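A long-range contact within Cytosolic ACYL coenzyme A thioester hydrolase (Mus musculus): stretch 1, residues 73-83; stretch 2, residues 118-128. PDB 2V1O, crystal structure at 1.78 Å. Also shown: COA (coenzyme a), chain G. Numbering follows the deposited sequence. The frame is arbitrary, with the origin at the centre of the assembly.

Stretch 1, residues 73-83: EITYTSKHSVE
Stretch 2, residues 118-128: KVLEVPPIVYL

Three waters bridge polar atoms of the two stretches, alongside a single strong direct backbone hydrogen bond between an irregular segment and a strand and turn. Water 1 lies 2.7 Å from Thr-77 O, to which it donates, and 2.6 Å from Tyr-127 OH; water 2 lies 2.9 Å from Thr-77 OG1 and accepts from Ile-125 N at 3.0 Å; water 3 donates to Lys-79 O at 2.7 Å and to Val-122 O at 2.9 Å.

Stretch 1 enters in a strand that ends at Thr-77, turns through Ser-78 to Ser-81 and resumes as a strand at Val-82. Ser-78 N to Ser-81 O (2.9 Å) and Glu-83 N to Tyr-76 O (2.8 Å) close the hairpin; in the turn, Lys-79 has phi/psi -60/-42 and His-80 -130/19. Stretch 2 has no regular secondary structure but stays extended, with phi from -61 to -108 and psi from 131 to 160 between Val-119 and Tyr-127. It runs antiparallel to stretch 1, pairing His-80 with Glu-121 (CA to CA 4.7 Å) and Thr-77 with Pro-124 (6.1 Å).

The direct backbone link is Val-122 N to Lys-79 O, 2.8 Å and nearly linear at 171°. The same carbonyl oxygen, Lys-79 O, also receives a CA-H...O contact from Glu-121 CA at 3.3 Å. The Lys-79 side chain is all-trans; its CB points away, yet its end returns to form a long salt bridge, NZ to Glu-121 OE2 4.0 Å, at the exposed margin.

Val-122 (chi1 t) is buried and points toward the hairpin. Its compact, branched side chain fits there: CG1 lies 3.7 Å from Thr-77 CG2 and 3.8 Å from Val-82 CG2, while CG2 approaches Ser-81 N at 3.4 Å. Ile-125 (chi1 p, chi2 t) extends this apolar patch, its CG2 3.8 Å from both Ile-74 CG2 and Thr-77 CG2. Thr-77 (p) suits the boundary, offering a methyl to these side chains and a hydroxyl to water 2.

Tyr-127 (chi1 m, chi2 -87°) brings its hydroxyl to Thr-77 N, a weak hydrogen bond of 3.4 Å to OH, and its ring edge to Thr-75 O, 3.6 Å from CE1.

At the other end, His-80 (chi1 m, chi2 -78°) donates a weak hydrogen bond from ND1 to Leu-120 O, 3.3 Å, and its CB packs 3.6 Å from Val-119 CG1. Coenzyme A borders this end: His-80 N and Ser-78 OG donate to its O9A at 2.9 and 2.6 Å. The contact buries 610 Å² in all.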

# COMPACT_ATOMS: atom_id res chain seq x y z
N GLU A 73 -7.32 18.46 -17.97
CA GLU A 73 -7.06 19.60 -18.85
C GLU A 73 -7.11 20.87 -18.01
O GLU A 73 -8.03 21.05 -17.21
CB GLU A 73 -8.10 19.65 -19.97
CG GLU A 73 -8.05 20.92 -20.81
CD GLU A 73 -9.00 20.91 -22.00
OE1 GLU A 73 -10.08 20.27 -21.94
OE2 GLU A 73 -8.67 21.56 -23.01
N ILE A 74 -6.13 21.75 -18.19
CA ILE A 74 -6.17 23.07 -17.57
C ILE A 74 -7.09 23.94 -18.42
O ILE A 74 -6.84 24.15 -19.61
CB ILE A 74 -4.77 23.74 -17.46
CG1 ILE A 74 -3.84 22.91 -16.56
CG2 ILE A 74 -4.90 25.19 -16.95
CD1 ILE A 74 -2.35 23.29 -16.66
N THR A 75 -8.15 24.44 -17.80
CA THR A 75 -9.20 25.15 -18.51
C THR A 75 -9.20 26.64 -18.22
O THR A 75 -9.81 27.43 -18.95
CB THR A 75 -10.57 24.52 -18.22
OG1 THR A 75 -10.75 24.41 -16.80
CG2 THR A 75 -10.64 23.14 -18.85
N TYR A 76 -8.52 27.04 -17.14
CA TYR A 76 -8.38 28.45 -16.79
C TYR A 76 -7.18 28.68 -15.88
O TYR A 76 -6.80 27.80 -15.09
CB TYR A 76 -9.66 29.00 -16.12
CG TYR A 76 -9.64 30.50 -15.93
CD1 TYR A 76 -9.81 31.36 -17.02
CD2 TYR A 76 -9.42 31.06 -14.67
CE1 TYR A 76 -9.78 32.73 -16.85
CE2 TYR A 76 -9.38 32.44 -14.50
CZ TYR A 76 -9.57 33.26 -15.60
OH TYR A 76 -9.52 34.62 -15.44
N THR A 77 -6.57 29.86 -16.00
CA THR A 77 -5.61 30.33 -15.00
C THR A 77 -5.93 31.77 -14.59
O THR A 77 -6.23 32.62 -15.44
CB THR A 77 -4.13 30.23 -15.48
OG1 THR A 77 -3.92 31.07 -16.62
CG2 THR A 77 -3.73 28.78 -15.79
N SER A 78 -5.89 32.02 -13.28
CA SER A 78 -5.99 33.37 -12.74
C SER A 78 -4.56 33.80 -12.38
O SER A 78 -3.60 33.13 -12.75
CB SER A 78 -6.91 33.40 -11.52
OG SER A 78 -6.36 32.67 -10.43
N LYS A 79 -4.42 34.92 -11.65
CA LYS A 79 -3.09 35.40 -11.29
C LYS A 79 -2.30 34.37 -10.47
O LYS A 79 -1.11 34.17 -10.71
CB LYS A 79 -3.15 36.74 -10.55
CG LYS A 79 -1.77 37.35 -10.33
CD LYS A 79 -1.81 38.80 -9.86
CE LYS A 79 -0.40 39.29 -9.55
NZ LYS A 79 -0.38 40.75 -9.22
N HIS A 80 -2.98 33.72 -9.52
CA HIS A 80 -2.34 32.79 -8.59
C HIS A 80 -3.03 31.43 -8.46
O HIS A 80 -2.80 30.70 -7.49
CB HIS A 80 -2.24 33.41 -7.19
CG HIS A 80 -1.64 34.77 -7.17
ND1 HIS A 80 -0.28 34.99 -7.27
CD2 HIS A 80 -2.21 36.00 -7.06
CE1 HIS A 80 -0.04 36.29 -7.21
NE2 HIS A 80 -1.19 36.92 -7.09
N SER A 81 -3.86 31.06 -9.44
CA SER A 81 -4.56 29.78 -9.36
C SER A 81 -4.81 29.13 -10.73
O SER A 81 -4.77 29.80 -11.76
CB SER A 81 -5.87 29.89 -8.54
OG SER A 81 -6.96 30.34 -9.32
N VAL A 82 -5.05 27.82 -10.69
CA VAL A 82 -5.22 26.99 -11.89
C VAL A 82 -6.52 26.20 -11.76
O VAL A 82 -6.74 25.52 -10.75
CB VAL A 82 -4.05 25.97 -12.03
CG1 VAL A 82 -4.21 25.09 -13.31
CG2 VAL A 82 -2.70 26.67 -12.01
N GLU A 83 -7.37 26.28 -12.78
CA GLU A 83 -8.57 25.45 -12.84
C GLU A 83 -8.29 24.24 -13.72
O GLU A 83 -7.79 24.37 -14.84
CB GLU A 83 -9.76 26.25 -13.38
CG GLU A 83 -11.07 25.49 -13.32
CD GLU A 83 -12.14 26.10 -14.23
OE1 GLU A 83 -11.84 26.35 -15.41
OE2 GLU A 83 -13.27 26.32 -13.75
N LYS A 118 4.46 30.30 0.42
CA LYS A 118 4.53 31.42 -0.51
C LYS A 118 3.76 31.08 -1.78
O LYS A 118 4.13 30.17 -2.52
CB LYS A 118 5.97 31.79 -0.88
CG LYS A 118 6.06 33.04 -1.74
CD LYS A 118 7.44 33.22 -2.37
CE LYS A 118 7.52 34.53 -3.15
NZ LYS A 118 8.84 34.69 -3.81
N VAL A 119 2.71 31.85 -2.03
CA VAL A 119 1.87 31.70 -3.21
C VAL A 119 2.55 32.39 -4.40
O VAL A 119 2.98 33.55 -4.30
CB VAL A 119 0.47 32.32 -2.97
CG1 VAL A 119 -0.35 32.41 -4.26
CG2 VAL A 119 -0.29 31.53 -1.90
N LEU A 120 2.63 31.67 -5.52
CA LEU A 120 3.31 32.19 -6.70
C LEU A 120 2.35 32.56 -7.82
O LEU A 120 1.21 32.11 -7.86
CB LEU A 120 4.34 31.18 -7.21
CG LEU A 120 5.43 30.75 -6.22
CD1 LEU A 120 6.32 29.74 -6.87
CD2 LEU A 120 6.24 31.95 -5.72
N GLU A 121 2.84 33.41 -8.73
CA GLU A 121 2.10 33.76 -9.94
C GLU A 121 2.09 32.58 -10.91
O GLU A 121 3.11 31.91 -11.13
CB GLU A 121 2.70 35.01 -10.59
CG GLU A 121 2.45 36.28 -9.78
CD GLU A 121 3.10 37.53 -10.38
OE1 GLU A 121 3.78 37.43 -11.43
OE2 GLU A 121 2.93 38.61 -9.79
N VAL A 122 0.92 32.33 -11.49
CA VAL A 122 0.72 31.24 -12.45
C VAL A 122 0.97 31.77 -13.87
O VAL A 122 0.47 32.83 -14.23
CB VAL A 122 -0.72 30.69 -12.35
CG1 VAL A 122 -1.01 29.70 -13.46
CG2 VAL A 122 -0.96 30.02 -10.99
N PRO A 123 1.77 31.04 -14.68
CA PRO A 123 1.91 31.44 -16.09
C PRO A 123 0.56 31.40 -16.83
O PRO A 123 -0.24 30.50 -16.59
CB PRO A 123 2.87 30.39 -16.68
CG PRO A 123 3.52 29.73 -15.51
CD PRO A 123 2.58 29.85 -14.35
N PRO A 124 0.27 32.39 -17.68
CA PRO A 124 -0.95 32.29 -18.50
C PRO A 124 -0.95 31.07 -19.43
O PRO A 124 0.11 30.66 -19.92
CB PRO A 124 -0.95 33.59 -19.29
CG PRO A 124 -0.14 34.54 -18.45
CD PRO A 124 0.96 33.68 -17.90
N ILE A 125 -2.12 30.47 -19.65
CA ILE A 125 -2.28 29.42 -20.66
C ILE A 125 -2.72 29.99 -22.00
O ILE A 125 -3.23 31.10 -22.07
CB ILE A 125 -3.29 28.32 -20.24
CG1 ILE A 125 -4.66 28.91 -19.84
CG2 ILE A 125 -2.70 27.44 -19.15
CD1 ILE A 125 -5.82 27.91 -19.90
N VAL A 126 -2.51 29.22 -23.07
CA VAL A 126 -3.04 29.60 -24.37
C VAL A 126 -4.48 29.09 -24.50
O VAL A 126 -4.80 27.96 -24.11
CB VAL A 126 -2.12 29.15 -25.56
CG1 VAL A 126 -2.13 27.64 -25.75
CG2 VAL A 126 -2.51 29.87 -26.85
N TYR A 127 -5.36 29.96 -24.98
CA TYR A 127 -6.73 29.58 -25.34
C TYR A 127 -6.85 29.53 -26.86
O TYR A 127 -6.28 30.38 -27.55
CB TYR A 127 -7.75 30.57 -24.77
CG TYR A 127 -7.68 30.70 -23.26
CD1 TYR A 127 -8.41 29.84 -22.44
CD2 TYR A 127 -6.88 31.67 -22.65
CE1 TYR A 127 -8.35 29.94 -21.05
CE2 TYR A 127 -6.81 31.79 -21.26
CZ TYR A 127 -7.56 30.91 -20.47
OH TYR A 127 -7.49 31.00 -19.10
N LEU A 128 -7.57 28.54 -27.37
CA LEU A 128 -7.87 28.45 -28.80
C LEU A 128 -8.88 29.53 -29.21
O LEU A 128 -8.79 30.09 -30.31
CB LEU A 128 -8.40 27.06 -29.18
CG LEU A 128 -7.56 25.78 -29.00
CD1 LEU A 128 -6.08 25.97 -29.35
CD2 LEU A 128 -7.72 25.18 -27.60
N1A COA G . -10.37 27.84 -4.02
C2A COA G . -9.89 28.45 -5.15
N3A COA G . -8.92 29.42 -5.04
C4A COA G . -8.44 29.74 -3.81
C5A COA G . -8.89 29.13 -2.65
C6A COA G . -9.88 28.16 -2.76
N6A COA G . -10.36 27.56 -1.68
N7A COA G . -8.23 29.66 -1.60
C8A COA G . -7.37 30.59 -2.07
N9A COA G . -7.49 30.65 -3.43
C1B COA G . -6.66 31.39 -4.38
C2B COA G . -7.01 32.87 -4.39
O2B COA G . -8.16 33.12 -5.16
C3B COA G . -5.72 33.46 -4.95
O3B COA G . -5.69 33.43 -6.37
P3B COA G . -5.93 34.76 -7.25
O7A COA G . -7.36 35.16 -7.07
O8A COA G . -5.02 35.85 -6.73
O9A COA G . -5.64 34.44 -8.69
C4B COA G . -4.64 32.50 -4.45
O4B COA G . -5.31 31.33 -4.01
C5B COA G . -3.81 33.08 -3.31
O5B COA G . -4.63 33.66 -2.32
P1A COA G . -3.96 34.15 -0.96
O1A COA G . -2.64 34.81 -1.26
O2A COA G . -4.94 35.05 -0.24
O3A COA G . -3.67 32.82 -0.09
P2A COA G . -4.70 32.16 0.95
O4A COA G . -6.13 32.28 0.49
O5A COA G . -4.48 32.68 2.35
O6A COA G . -4.22 30.63 0.92
CBP COA G . -3.99 28.41 0.03
CCP COA G . -4.49 29.83 -0.23
CDP COA G . -4.55 27.49 -1.07
CEP COA G . -2.46 28.46 -0.10
CAP COA G . -4.44 27.97 1.42
OAP COA G . -5.84 28.00 1.55
C9P COA G . -3.93 26.59 1.79
O9P COA G . -2.59 26.42 2.15
N8P COA G . -4.81 25.60 1.76
C7P COA G . -4.41 24.21 1.90
C6P COA G . -3.83 23.64 0.60
C5P COA G . -3.47 22.19 0.81
O5P COA G . -2.49 21.90 1.52
N4P COA G . -4.25 21.29 0.20
C3P COA G . -4.37 19.90 0.63
C2P COA G . -4.95 19.73 2.05
S1P COA G . -4.90 17.96 2.43
O HOH W 1 -6.59 33.25 -18.03
O HOH W 2 -4.14 32.60 -19.06
O HOH W 3 -0.00 35.36 -12.90